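Long-range contacts in ribose 5-phosphate isomerase RpiB (Thermoanaerobacter tengcongensis, PDB 4EGS), which probably removes phosphate from phosphotyrosine in proteins through this N-terminal low molecular weight phosphatase domain, and may interconvert aldoses and ketoses through its remaining part: residues 115-121 / 138-144; 52-56 / 67-71; 88-93 / 166-170. All blocks are in the same frame, centred on the assembly; numbering follows the deposited sequence. Where two conformers were deposited one is given.

Overall arrangement
Along the chain, contact 2 closes before either of the others opens, and contact 1 is nested inside the loop closed by contact 3. Contacts 1 and 2 reach the same four-stranded parallel sheet (order 67-72, 36-41, 115-118, 138-140), at its two ends, with centres about 13 Å apart. Contact 3 pairs two helices, about 13 Å from contact 2 and 19 Å from contact 1, centre to centre. Helix 159-179 ties the set together: I54 packs on S170, M119 packs on L169, and K142 forms a salt bridge with E168. By the strand order, strand 36-41, which leads to the predicted nucleophile C41, is flanked by the strands of contacts 1 and 2.

Contact 1. Residues 115-121 / 138-144; sequences LVLAMAF and IFTIKEF
F139 is hydrogen-bonded through its N to V116 O and through its O to A118 N, so that the parallel bridge pairs it with L117 and joins the two strands of a beta-alpha-beta unit (strand 115-118, helix 121-130, strand 138-140) in the phosphatase domain. F139 N donates its proton to V116 O at 3.1 Å with a nearly linear N-H...O angle of 173°; A118 N reaches F139 O at 2.9 Å, in the carbonyl plane; and I141 N meets A118 O just beyond the strand. Strand 115-118 is also bonded to L38 and V40 of strand 36-41. At the turn after T140, E143 OE1 accepts T140 N from above the carboxylate plane (3.2 Å), while a salt bridge to K124 gives the same oxygen a charged partner. F121 N is taken by D150 OD2. Just past strand 115-118, the M119 side chain lies about 4 Å from that of R47, a predicted active-site residue, so the strand leads to the catalytic end of the sheet.

V116 CG1 lies alongside I138 CG1 at 3.6 Å, on the face where I138 meets K124, L127 and V128. L117 is on the other face, its CD2 3.6 Å from F144 CB, and both residues touch L176 of helix 159-179. F144 CG is anti to its backbone N (chi1 -176°), which turns the ring toward L115; L115 CD2 sits over one face, 4.3 Å from the centroid, in a CH-pi contact. At the far end E143 OE2 comes to the edge of the F121 ring, 3.5 Å from CE1, with carboxylate and ring 89° apart.

Contact 2. Residues 52-56 / 67-71; sequences EGIFN and EAKSA
A68 is met by three side chains of helix 47-61, within the beta-alpha-beta unit of strand 36-41, helix 47-61 and strand 67-72, where the helix packs on its second strand. The methyl CB of A68 lies 3.5 Å from F55 CD2, approaching the ring obliquely. N56 OD1 accepts A68 N at 3.0 Å, on a lone pair in the amide plane, although the N-H...O angle of 137° shows a bent bond. E52 runs past the same alanine, its CG 3.7 Å from A68 CB, and ends with OE2 2.7 Å from S70 OG.

Helix and strand run antiparallel (176° between the short axes), so E52 and N56, one turn apart, face S70 and A68 in turn. The E52 chain is extended, with CG anti to the backbone N (chi1 170°), which carries the carboxylate to the serine. An outer shell holds these groups in place: S70 OG also lies within bonding distance of S48 O, F55 is backed by V37, I173 and I177, and A68 by F39.

E67 and K69 are bonded through their backbones to strand 36-41, whereas A68 N is taken by the N56 side chain: the helix thus supplies an acceptor for an amide of this outermost strand. K69 NZ, 4.2 Å from E52 OE2, is too distant for a salt bridge but would probably still help stabilise the negative charge of the glutamate.

Contact 3. Residues 88-93 / 166-170; sequences VLKKEY and AEELS
Y93 reaches A166 because its CG is anti to its own carbonyl carbon (chi1 -53°), a setting that sends the phenol from helix 83-93 across to helix 159-179. The short helix axes are still 11.8 Å apart at closest approach, and the long tyrosine spans much of this separation. L89, with an unusual chi1 of -109°, brings CD1 to 4.1 Å from A166 CB, and V88 CG2 makes a looser contact with the same methyl.

The ring presents its edge to A166: the CB lies near the ring plane, 3.6 Å from Y93 CE1. The phenolic oxygen continues along the helix surface, where Y93 OH is 3.3 Å from E167 CA and 3.7 Å from E167 CG, so the aliphatic root of that glutamate borders the hydroxyl. S170 OG lies over one ring face, 3.2 Å from Y93 CZ in the conformer given; since a second conformer was deposited, this approach is doubtful as a fixed feature. The A166 carbonyl is engaged within its own helix by S170 N at 2.9 Å and, with the same reservation, by S170 OG from the opposite face of its plane. Replacing Y93 with an alanine would probably leave the methyl of A166 and the CG of E167 without the ring edge and hydroxyl that cover them, opening a gap between the two helices.

The contact is helix-helix packing on the flank of the domain; segment 166-170 lies in a stretch (159-180) predicted to be coiled coil, though here the two helices are inclined at 66°. Helix 47-61 closes the triangle, with M50 touching V88, L89 and A166 together and A51 meeting L169, while V88 also packs on L159 and K163 a turn or two before A166.

Contact 1. Residues 115-121 / 138-144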
ATOM      1  N   LEU A 115       2.171  -9.115  -3.247  1.00 35.85           N
ATOM      2  CA  LEU A 115       1.678  -8.973  -4.608  1.00 33.65           C
ATOM      3  C   LEU A 115       2.769  -9.398  -5.584  1.00 36.94           C
ATOM      4  O   LEU A 115       3.930  -9.027  -5.424  1.00 36.72           O
ATOM      5  CB  LEU A 115       1.282  -7.519  -4.871  1.00 32.06           C
ATOM      6  CG  LEU A 115       1.116  -7.073  -6.325  1.00 32.66           C
ATOM      7  CD1 LEU A 115      -0.144  -7.661  -6.940  1.00 33.33           C
ATOM      8  CD2 LEU A 115       1.113  -5.555  -6.424  1.00 30.71           C
ATOM      9  N   VAL A 116       2.400 -10.184  -6.588  1.00 34.90           N
ATOM     10  CA  VAL A 116       3.357 -10.591  -7.609  1.00 33.62           C
ATOM     11  C   VAL A 116       2.859 -10.238  -9.010  1.00 33.49           C
ATOM     12  O   VAL A 116       1.794 -10.684  -9.435  1.00 34.33           O
ATOM     13  CB  VAL A 116       3.712 -12.094  -7.503  1.00 36.22           C
ATOM     14  CG1 VAL A 116       2.470 -12.927  -7.261  1.00 34.63           C
ATOM     15  CG2 VAL A 116       4.451 -12.560  -8.744  1.00 35.05           C
ATOM     16  N   LEU A 117       3.635  -9.420  -9.716  1.00 32.46           N
ATOM     17  CA  LEU A 117       3.245  -8.936 -11.036  1.00 32.43           C
ATOM     18  C   LEU A 117       4.118  -9.498 -12.152  1.00 32.62           C
ATOM     19  O   LEU A 117       5.341  -9.360 -12.130  1.00 31.11           O
ATOM     20  CB  LEU A 117       3.275  -7.406 -11.076  1.00 30.29           C
ATOM     21  CG  LEU A 117       2.187  -6.689 -10.277  1.00 29.48           C
ATOM     22  CD1 LEU A 117       2.298  -5.189 -10.464  1.00 28.09           C
ATOM     23  CD2 LEU A 117       0.809  -7.182 -10.687  1.00 31.01           C
ATOM     24  N   ALA A 118       3.478 -10.124 -13.133  1.00 33.53           N
ATOM     25  CA  ALA A 118       4.182 -10.687 -14.278  1.00 29.58           C
ATOM     26  C   ALA A 118       4.203  -9.697 -15.436  1.00 30.10           C
ATOM     27  O   ALA A 118       3.233  -8.976 -15.665  1.00 31.85           O
ATOM     28  CB  ALA A 118       3.529 -11.989 -14.706  1.00 30.33           C
ATOM     29  N   MET A 119       5.315  -9.664 -16.164  1.00 29.72           N
ATOM     30  CA  MET A 119       5.449  -8.776 -17.313  1.00 28.85           C
ATOM     31  C   MET A 119       4.506  -9.186 -18.435  1.00 30.32           C
ATOM     32  O   MET A 119       3.994  -8.343 -19.171  1.00 28.62           O
ATOM     33  CB  MET A 119       6.891  -8.770 -17.823  1.00 29.55           C
ATOM     34  CG  MET A 119       7.885  -8.173 -16.848  1.00 28.78           C
ATOM     35  SD  MET A 119       7.441  -6.491 -16.383  1.00 28.49           S
ATOM     36  CE  MET A 119       7.322  -6.662 -14.606  1.00 27.83           C
ATOM     37  N   ALA A 120       4.277 -10.490 -18.558  1.00 30.83           N
ATOM     38  CA  ALA A 120       3.427 -11.019 -19.616  1.00 30.65           C
ATOM     39  C   ALA A 120       2.404 -12.009 -19.074  1.00 31.82           C
ATOM     40  O   ALA A 120       2.552 -12.529 -17.968  1.00 32.74           O
ATOM     41  CB  ALA A 120       4.274 -11.672 -20.695  1.00 32.71           C
ATOM     42  N   PHE A 121       1.369 -12.265 -19.866  1.00 33.44           N
ATOM     43  CA  PHE A 121       0.323 -13.209 -19.492  1.00 35.89           C
ATOM     44  C   PHE A 121       0.880 -14.628 -19.441  1.00 36.43           C
ATOM     45  O   PHE A 121       0.335 -15.496 -18.757  1.00 35.57           O
ATOM     46  CB  PHE A 121      -0.837 -13.132 -20.486  1.00 34.27           C
ATOM     47  CG  PHE A 121      -2.190 -13.081 -19.837  1.00 35.82           C
ATOM     48  CD1 PHE A 121      -2.581 -11.969 -19.110  1.00 33.78           C
ATOM     49  CD2 PHE A 121      -3.075 -14.140 -19.961  1.00 34.14           C
ATOM     50  CE1 PHE A 121      -3.825 -11.915 -18.513  1.00 34.99           C
ATOM     51  CE2 PHE A 121      -4.322 -14.091 -19.367  1.00 34.64           C
ATOM     52  CZ  PHE A 121      -4.697 -12.978 -18.642  1.00 34.64           C
ATOM     53  N   ILE A 138      -1.486 -13.178  -7.771  1.00 39.42           N
ATOM     54  CA  ILE A 138      -0.810 -13.208  -9.064  1.00 40.57           C
ATOM     55  C   ILE A 138      -1.599 -12.460 -10.133  1.00 39.49           C
ATOM     56  O   ILE A 138      -2.737 -12.812 -10.439  1.00 40.32           O
ATOM     57  CB  ILE A 138      -0.573 -14.649  -9.559  1.00 37.34           C
ATOM     58  CG1 ILE A 138       0.278 -15.429  -8.558  1.00 36.47           C
ATOM     59  CG2 ILE A 138       0.094 -14.633 -10.926  1.00 38.38           C
ATOM     60  CD1 ILE A 138       0.495 -16.877  -8.939  1.00 39.18           C
ATOM     61  N   PHE A 139      -0.985 -11.426 -10.699  1.00 36.79           N
ATOM     62  CA  PHE A 139      -1.601 -10.669 -11.780  1.00 35.37           C
ATOM     63  C   PHE A 139      -0.548 -10.256 -12.801  1.00 36.51           C
ATOM     64  O   PHE A 139       0.651 -10.368 -12.547  1.00 35.40           O
ATOM     65  CB  PHE A 139      -2.315  -9.428 -11.237  1.00 35.64           C
ATOM     66  CG  PHE A 139      -3.345  -9.731 -10.188  1.00 39.41           C
ATOM     67  CD1 PHE A 139      -3.064  -9.535  -8.845  1.00 39.92           C
ATOM     68  CD2 PHE A 139      -4.593 -10.218 -10.542  1.00 43.05           C
ATOM     69  CE1 PHE A 139      -4.011  -9.815  -7.875  1.00 39.13           C
ATOM     70  CE2 PHE A 139      -5.544 -10.501  -9.577  1.00 39.46           C
ATOM     71  CZ  PHE A 139      -5.252 -10.299  -8.243  1.00 39.13           C
ATOM     72  N   THR A 140      -1.005  -9.786 -13.956  1.00 36.10           N
ATOM     73  CA  THR A 140      -0.105  -9.274 -14.983  1.00 34.80           C
ATOM     74  C   THR A 140       0.121  -7.779 -14.753  1.00 34.58           C
ATOM     75  O   THR A 140      -0.740  -7.093 -14.199  1.00 34.07           O
ATOM     76  CB  THR A 140      -0.635  -9.583 -16.413  1.00 33.75           C
ATOM     77  OG1 THR A 140       0.288 -10.442 -17.093  1.00 33.10           O
ATOM     78  CG2 THR A 140      -0.843  -8.316 -17.233  1.00 34.79           C
ATOM     79  N   ILE A 141       1.292  -7.289 -15.151  1.00 32.95           N
ATOM     80  CA  ILE A 141       1.682  -5.902 -14.914  1.00 32.11           C
ATOM     81  C   ILE A 141       0.698  -4.887 -15.512  1.00 33.21           C
ATOM     82  O   ILE A 141       0.521  -3.794 -14.974  1.00 34.29           O
ATOM     83  CB  ILE A 141       3.119  -5.632 -15.434  1.00 30.87           C
ATOM     84  CG1 ILE A 141       3.645  -4.287 -14.923  1.00 30.90           C
ATOM     85  CG2 ILE A 141       3.181  -5.720 -16.952  1.00 32.48           C
ATOM     86  CD1 ILE A 141       4.348  -4.379 -13.587  1.00 32.69           C
ATOM     87  N   LYS A 142       0.049  -5.259 -16.611  1.00 32.99           N
ATOM     88  CA  LYS A 142      -0.906  -4.381 -17.281  1.00 31.36           C
ATOM     89  C   LYS A 142      -2.310  -4.531 -16.703  1.00 33.12           C
ATOM     90  O   LYS A 142      -3.026  -3.548 -16.525  1.00 34.95           O
ATOM     91  CB  LYS A 142      -0.928  -4.666 -18.785  1.00 32.93           C
ATOM     92  CG  LYS A 142       0.400  -4.423 -19.488  1.00 32.74           C
ATOM     93  CD  LYS A 142       0.584  -2.959 -19.858  1.00 33.64           C
ATOM     94  CE  LYS A 142       0.196  -2.701 -21.304  1.00 33.95           C
ATOM     95  NZ  LYS A 142       0.939  -3.598 -22.229  1.00 34.30           N
ATOM     96  N   GLU A 143      -2.699  -5.767 -16.404  1.00 34.40           N
ATOM     97  CA  GLU A 143      -4.052  -6.046 -15.931  1.00 34.16           C
ATOM     98  C   GLU A 143      -4.292  -5.529 -14.516  1.00 36.03           C
ATOM     99  O   GLU A 143      -5.430  -5.255 -14.140  1.00 40.84           O
ATOM    100  CB  GLU A 143      -4.363  -7.544 -16.006  1.00 35.52           C
ATOM    101  CG  GLU A 143      -4.116  -8.301 -14.710  1.00 35.99           C
ATOM    102  CD  GLU A 143      -4.455  -9.774 -14.818  1.00 36.83           C
ATOM    103  OE1 GLU A 143      -4.073 -10.540 -13.910  1.00 38.61           O
ATOM    104  OE2 GLU A 143      -5.106 -10.165 -15.810  1.00 39.95           O
ATOM    105  N   PHE A 144      -3.224  -5.393 -13.736  1.00 33.95           N
ATOM    106  CA  PHE A 144      -3.353  -4.917 -12.363  1.00 34.80           C
ATOM    107  C   PHE A 144      -3.704  -3.433 -12.332  1.00 36.74           C
ATOM    108  O   PHE A 144      -4.395  -2.966 -11.426  1.00 39.79           O
ATOM    109  CB  PHE A 144      -2.074  -5.178 -11.566  1.00 34.22           C
ATOM    110  CG  PHE A 144      -2.175  -4.799 -10.113  1.00 35.52           C
ATOM    111  CD1 PHE A 144      -2.728  -5.673  -9.192  1.00 33.60           C
ATOM    112  CD2 PHE A 144      -1.717  -3.569  -9.668  1.00 34.06           C
ATOM    113  CE1 PHE A 144      -2.824  -5.327  -7.856  1.00 31.92           C
ATOM    114  CE2 PHE A 144      -1.811  -3.219  -8.335  1.00 30.98           C
ATOM    115  CZ  PHE A 144      -2.364  -4.098  -7.428  1.00 29.30           C
TER

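Contact 2. Residues 52-56 / 67-71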
ATOM      1  N   GLU A  52      11.830  -3.685 -11.288  1.00 28.21           N
ATOM      2  CA  GLU A  52      12.224  -3.620  -9.888  1.00 27.45           C
ATOM      3  C   GLU A  52      13.056  -2.374  -9.613  1.00 28.24           C
ATOM      4  O   GLU A  52      12.884  -1.711  -8.590  1.00 29.88           O
ATOM      5  CB  GLU A  52      13.028  -4.862  -9.509  1.00 27.42           C
ATOM      6  CG  GLU A  52      13.683  -4.796  -8.144  1.00 27.94           C
ATOM      7  CD  GLU A  52      14.734  -5.869  -7.957  1.00 31.03           C
ATOM      8  OE1 GLU A  52      15.318  -5.948  -6.855  1.00 31.88           O
ATOM      9  OE2 GLU A  52      14.981  -6.632  -8.916  1.00 32.72           O
ATOM     10  N   GLY A  53      13.956  -2.063 -10.541  1.00 29.24           N
ATOM     11  CA  GLY A  53      14.880  -0.956 -10.385  1.00 28.82           C
ATOM     12  C   GLY A  53      14.223   0.404 -10.244  1.00 28.93           C
ATOM     13  O   GLY A  53      14.454   1.108  -9.261  1.00 29.61           O
ATOM     14  N   ILE A  54      13.404   0.780 -11.221  1.00 29.93           N
ATOM     15  CA  ILE A  54      12.794   2.107 -11.210  1.00 30.96           C
ATOM     16  C   ILE A  54      11.641   2.220 -10.209  1.00 29.88           C
ATOM     17  O   ILE A  54      11.315   3.318  -9.761  1.00 30.66           O
ATOM     18  CB  ILE A  54      12.347   2.568 -12.625  1.00 31.69           C
ATOM     19  CG1 ILE A  54      10.843   2.367 -12.833  1.00 29.40           C
ATOM     20  CG2 ILE A  54      13.161   1.861 -13.701  1.00 31.01           C
ATOM     21  CD1 ILE A  54      10.459   0.963 -13.223  1.00 31.37           C
ATOM     22  N   PHE A  55      11.033   1.088  -9.857  1.00 29.69           N
ATOM     23  CA  PHE A  55       9.990   1.080  -8.833  1.00 30.56           C
ATOM     24  C   PHE A  55      10.571   1.557  -7.513  1.00 30.97           C
ATOM     25  O   PHE A  55      10.024   2.454  -6.873  1.00 31.38           O
ATOM     26  CB  PHE A  55       9.388  -0.316  -8.659  1.00 29.32           C
ATOM     27  CG  PHE A  55       8.385  -0.411  -7.535  1.00 29.98           C
ATOM     28  CD1 PHE A  55       7.043  -0.150  -7.760  1.00 29.94           C
ATOM     29  CD2 PHE A  55       8.785  -0.762  -6.253  1.00 30.93           C
ATOM     30  CE1 PHE A  55       6.122  -0.238  -6.732  1.00 29.76           C
ATOM     31  CE2 PHE A  55       7.870  -0.848  -5.222  1.00 31.93           C
ATOM     32  CZ  PHE A  55       6.537  -0.587  -5.462  1.00 32.86           C
ATOM     33  N   ASN A  56      11.677   0.940  -7.108  1.00 30.38           N
ATOM     34  CA  ASN A  56      12.368   1.331  -5.887  1.00 29.73           C
ATOM     35  C   ASN A  56      12.812   2.783  -5.944  1.00 31.90           C
ATOM     36  O   ASN A  56      12.609   3.531  -4.992  1.00 34.11           O
ATOM     37  CB  ASN A  56      13.562   0.413  -5.616  1.00 31.00           C
ATOM     38  CG  ASN A  56      13.140  -0.974  -5.175  1.00 30.52           C
ATOM     39  OD1 ASN A  56      12.066  -1.154  -4.599  1.00 31.17           O
ATOM     40  ND2 ASN A  56      13.985  -1.965  -5.439  1.00 29.53           N
ATOM     41  N   GLU A  67       8.626  -2.309  -1.389  1.00 35.78           N
ATOM     42  CA  GLU A  67       9.894  -2.727  -1.973  1.00 35.32           C
ATOM     43  C   GLU A  67       9.655  -3.707  -3.113  1.00 33.39           C
ATOM     44  O   GLU A  67       8.646  -4.414  -3.136  1.00 31.71           O
ATOM     45  CB  GLU A  67      10.802  -3.354  -0.915  1.00 37.43           C
ATOM     46  CG  GLU A  67      10.428  -4.776  -0.534  1.00 38.67           C
ATOM     47  CD  GLU A  67      11.245  -5.298   0.629  1.00 44.24           C
ATOM     48  OE1 GLU A  67      11.579  -6.502   0.631  1.00 42.88           O
ATOM     49  OE2 GLU A  67      11.548  -4.503   1.544  1.00 49.57           O
ATOM     50  N   ALA A  68      10.587  -3.743  -4.058  1.00 34.78           N
ATOM     51  CA  ALA A  68      10.447  -4.587  -5.237  1.00 30.57           C
ATOM     52  C   ALA A  68      11.494  -5.690  -5.275  1.00 29.92           C
ATOM     53  O   ALA A  68      12.649  -5.481  -4.902  1.00 28.02           O
ATOM     54  CB  ALA A  68      10.528  -3.745  -6.497  1.00 27.77           C
ATOM     55  N   LYS A  69      11.078  -6.866  -5.731  1.00 30.40           N
ATOM     56  CA  LYS A  69      12.000  -7.966  -5.968  1.00 30.40           C
ATOM     57  C   LYS A  69      11.688  -8.613  -7.314  1.00 30.06           C
ATOM     58  O   LYS A  69      10.599  -8.435  -7.858  1.00 29.38           O
ATOM     59  CB  LYS A  69      11.929  -8.994  -4.837  1.00 30.08           C
ATOM     60  CG  LYS A  69      13.274  -9.305  -4.179  1.00 32.54           C
ATOM     61  CD  LYS A  69      14.162 -10.179  -5.067  1.00 36.88           C
ATOM     62  CE  LYS A  69      15.222  -9.365  -5.804  1.00 34.84           C
ATOM     63  NZ  LYS A  69      15.930 -10.176  -6.838  1.00 33.21           N
ATOM     64  N   SER A  70      12.651  -9.356  -7.851  1.00 30.95           N
ATOM     65  CA  SER A  70      12.509  -9.949  -9.174  1.00 31.48           C
ATOM     66  C   SER A  70      12.768 -11.450  -9.168  1.00 32.06           C
ATOM     67  O   SER A  70      13.383 -11.981  -8.244  1.00 33.91           O
ATOM     68  CB  SER A  70      13.460  -9.273 -10.160  1.00 29.20           C
ATOM     69  OG  SER A  70      13.136  -7.908 -10.334  1.00 32.40           O
ATOM     70  N   ALA A  71      12.295 -12.120 -10.215  1.00 31.50           N
ATOM     71  CA  ALA A  71      12.518 -13.549 -10.406  1.00 33.39           C
ATOM     72  C   ALA A  71      12.135 -13.946 -11.828  1.00 33.54           C
ATOM     73  O   ALA A  71      11.384 -13.237 -12.497  1.00 33.07           O
ATOM     74  CB  ALA A  71      11.716 -14.358  -9.396  1.00 34.32           C
TER

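Contact 3. Residues 88-93 / 166-170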
ATOM      1  N   VAL A  88      20.466   1.688 -20.130  1.00 28.13           N
ATOM      2  CA  VAL A  88      19.263   2.456 -20.432  1.00 29.24           C
ATOM      3  C   VAL A  88      18.630   2.990 -19.148  1.00 31.51           C
ATOM      4  O   VAL A  88      17.999   4.042 -19.146  1.00 33.20           O
ATOM      5  CB  VAL A  88      18.228   1.645 -21.257  1.00 29.17           C
ATOM      6  CG1 VAL A  88      17.571   0.568 -20.410  1.00 29.21           C
ATOM      7  CG2 VAL A  88      17.177   2.570 -21.835  1.00 28.58           C
ATOM      8  N   LEU A  89      18.819   2.270 -18.049  1.00 29.21           N
ATOM      9  CA  LEU A  89      18.282   2.701 -16.770  1.00 31.22           C
ATOM     10  C   LEU A  89      19.210   3.722 -16.127  1.00 32.08           C
ATOM     11  O   LEU A  89      18.771   4.563 -15.346  1.00 33.03           O
ATOM     12  CB  LEU A  89      18.081   1.503 -15.843  1.00 29.60           C
ATOM     13  CG  LEU A  89      16.627   1.109 -15.582  1.00 29.74           C
ATOM     14  CD1 LEU A  89      15.866   0.946 -16.884  1.00 28.43           C
ATOM     15  CD2 LEU A  89      16.568  -0.162 -14.756  1.00 27.38           C
ATOM     16  N   LYS A  90      20.492   3.646 -16.469  1.00 31.96           N
ATOM     17  CA  LYS A  90      21.506   4.524 -15.898  1.00 32.63           C
ATOM     18  C   LYS A  90      21.404   5.906 -16.551  1.00 34.10           C
ATOM     19  O   LYS A  90      21.354   6.930 -15.865  1.00 33.97           O
ATOM     20  CB  LYS A  90      22.899   3.912 -16.114  1.00 32.92           C
ATOM     21  CG  LYS A  90      23.955   4.274 -15.077  1.00 34.96           C
ATOM     22  CD  LYS A  90      23.686   3.593 -13.769  1.00 37.22           C
ATOM     23  CE  LYS A  90      24.936   3.450 -12.958  1.00 38.36           C
ATOM     24  NZ  LYS A  90      25.429   4.806 -12.635  1.00 39.12           N
ATOM     25  N   LYS A  91      21.345   5.922 -17.879  1.00 33.43           N
ATOM     26  CA  LYS A  91      21.301   7.170 -18.634  1.00 33.71           C
ATOM     27  C   LYS A  91      19.971   7.890 -18.442  1.00 36.12           C
ATOM     28  O   LYS A  91      19.935   9.082 -18.134  1.00 35.22           O
ATOM     29  CB  LYS A  91      21.543   6.914 -20.127  1.00 32.96           C
ATOM     30  CG  LYS A  91      22.887   6.279 -20.444  1.00 35.29           C
ATOM     31  CD  LYS A  91      23.256   6.427 -21.913  1.00 36.63           C
ATOM     32  CE  LYS A  91      22.269   5.709 -22.819  1.00 33.63           C
ATOM     33  NZ  LYS A  91      22.305   4.235 -22.625  1.00 34.14           N
ATOM     34  N   GLU A  92      18.878   7.155 -18.609  1.00 35.05           N
ATOM     35  CA  GLU A  92      17.554   7.768 -18.632  1.00 36.46           C
ATOM     36  C   GLU A  92      17.012   8.150 -17.256  1.00 36.94           C
ATOM     37  O   GLU A  92      16.455   9.235 -17.091  1.00 41.42           O
ATOM     38  CB  GLU A  92      16.548   6.869 -19.361  1.00 35.86           C
ATOM     39  CG  GLU A  92      16.966   6.459 -20.769  1.00 37.19           C
ATOM     40  CD  GLU A  92      17.262   7.638 -21.672  1.00 36.55           C
ATOM     41  OE1 GLU A  92      16.516   8.639 -21.615  1.00 37.96           O
ATOM     42  OE2 GLU A  92      18.246   7.563 -22.437  1.00 36.93           O
ATOM     43  N   TYR A  93      17.172   7.271 -16.271  1.00 35.62           N
ATOM     44  CA  TYR A  93      16.536   7.485 -14.971  1.00 37.63           C
ATOM     45  C   TYR A  93      17.513   7.629 -13.804  1.00 38.03           C
ATOM     46  O   TYR A  93      17.107   7.951 -12.688  1.00 37.34           O
ATOM     47  CB  TYR A  93      15.525   6.371 -14.687  1.00 37.03           C
ATOM     48  CG  TYR A  93      14.522   6.176 -15.801  1.00 38.18           C
ATOM     49  CD1 TYR A  93      14.590   5.071 -16.638  1.00 36.52           C
ATOM     50  CD2 TYR A  93      13.515   7.107 -16.026  1.00 37.05           C
ATOM     51  CE1 TYR A  93      13.678   4.891 -17.661  1.00 35.50           C
ATOM     52  CE2 TYR A  93      12.598   6.936 -17.047  1.00 37.66           C
ATOM     53  CZ  TYR A  93      12.685   5.827 -17.860  1.00 35.38           C
ATOM     54  OH  TYR A  93      11.776   5.649 -18.879  1.00 35.16           O
ATOM     55  N   ALA A 166      11.562   0.690 -21.086  1.00 32.12           N
ATOM     56  CA  ALA A 166      11.805   1.411 -19.842  1.00 31.02           C
ATOM     57  C   ALA A 166      10.737   2.474 -19.578  1.00 30.90           C
ATOM     58  O   ALA A 166      10.315   2.671 -18.438  1.00 32.93           O
ATOM     59  CB  ALA A 166      13.197   2.033 -19.847  1.00 29.32           C
ATOM     60  N   GLU A 167      10.306   3.152 -20.637  1.00 29.75           N
ATOM     61  CA  GLU A 167       9.280   4.183 -20.531  1.00 31.73           C
ATOM     62  C   GLU A 167       7.937   3.580 -20.128  1.00 31.72           C
ATOM     63  O   GLU A 167       7.260   4.097 -19.237  1.00 34.24           O
ATOM     64  CB  GLU A 167       9.137   4.920 -21.858  1.00 32.36           C
ATOM     65  CG  GLU A 167      10.396   5.610 -22.347  1.00 35.06           C
ATOM     66  CD  GLU A 167      10.346   5.852 -23.838  1.00 38.26           C
ATOM     67  OE1 GLU A 167      11.271   6.488 -24.383  1.00 39.24           O
ATOM     68  OE2 GLU A 167       9.369   5.395 -24.466  1.00 37.97           O
ATOM     69  N   GLU A 168       7.556   2.487 -20.787  1.00 30.65           N
ATOM     70  CA  GLU A 168       6.302   1.811 -20.476  1.00 30.79           C
ATOM     71  C   GLU A 168       6.292   1.346 -19.025  1.00 30.56           C
ATOM     72  O   GLU A 168       5.317   1.551 -18.306  1.00 31.59           O
ATOM     73  CB  GLU A 168       6.057   0.628 -21.418  1.00 28.29           C
ATOM     74  CG  GLU A 168       4.831  -0.201 -21.044  1.00 30.70           C
ATOM     75  CD  GLU A 168       4.410  -1.173 -22.132  1.00 34.46           C
ATOM     76  OE1 GLU A 168       4.641  -0.880 -23.324  1.00 41.92           O
ATOM     77  OE2 GLU A 168       3.843  -2.234 -21.793  1.00 34.57           O
ATOM     78  N   LEU A 169       7.395   0.736 -18.602  1.00 30.88           N
ATOM     79  CA  LEU A 169       7.546   0.271 -17.228  1.00 30.60           C
ATOM     80  C   LEU A 169       7.429   1.420 -16.232  1.00 31.77           C
ATOM     81  O   LEU A 169       6.757   1.299 -15.208  1.00 33.69           O
ATOM     82  CB  LEU A 169       8.888  -0.446 -17.058  1.00 29.26           C
ATOM     83  CG  LEU A 169       8.836  -1.936 -16.714  1.00 29.01           C
ATOM     84  CD1 LEU A 169       7.684  -2.625 -17.430  1.00 27.22           C
ATOM     85  CD2 LEU A 169      10.157  -2.600 -17.070  1.00 26.44           C
ATOM     86  N   SER A 170       8.084   2.536 -16.539  0.50 31.22           N
ATOM     87  CA  SER A 170       8.046   3.710 -15.675  0.50 31.37           C
ATOM     88  C   SER A 170       6.634   4.273 -15.573  0.50 32.73           C
ATOM     89  O   SER A 170       6.223   4.760 -14.520  0.50 33.51           O
ATOM     90  CB  SER A 170       9.002   4.787 -16.190  0.50 32.25           C
ATOM     91  OG  SER A 170      10.338   4.313 -16.213  0.50 32.45           O
TER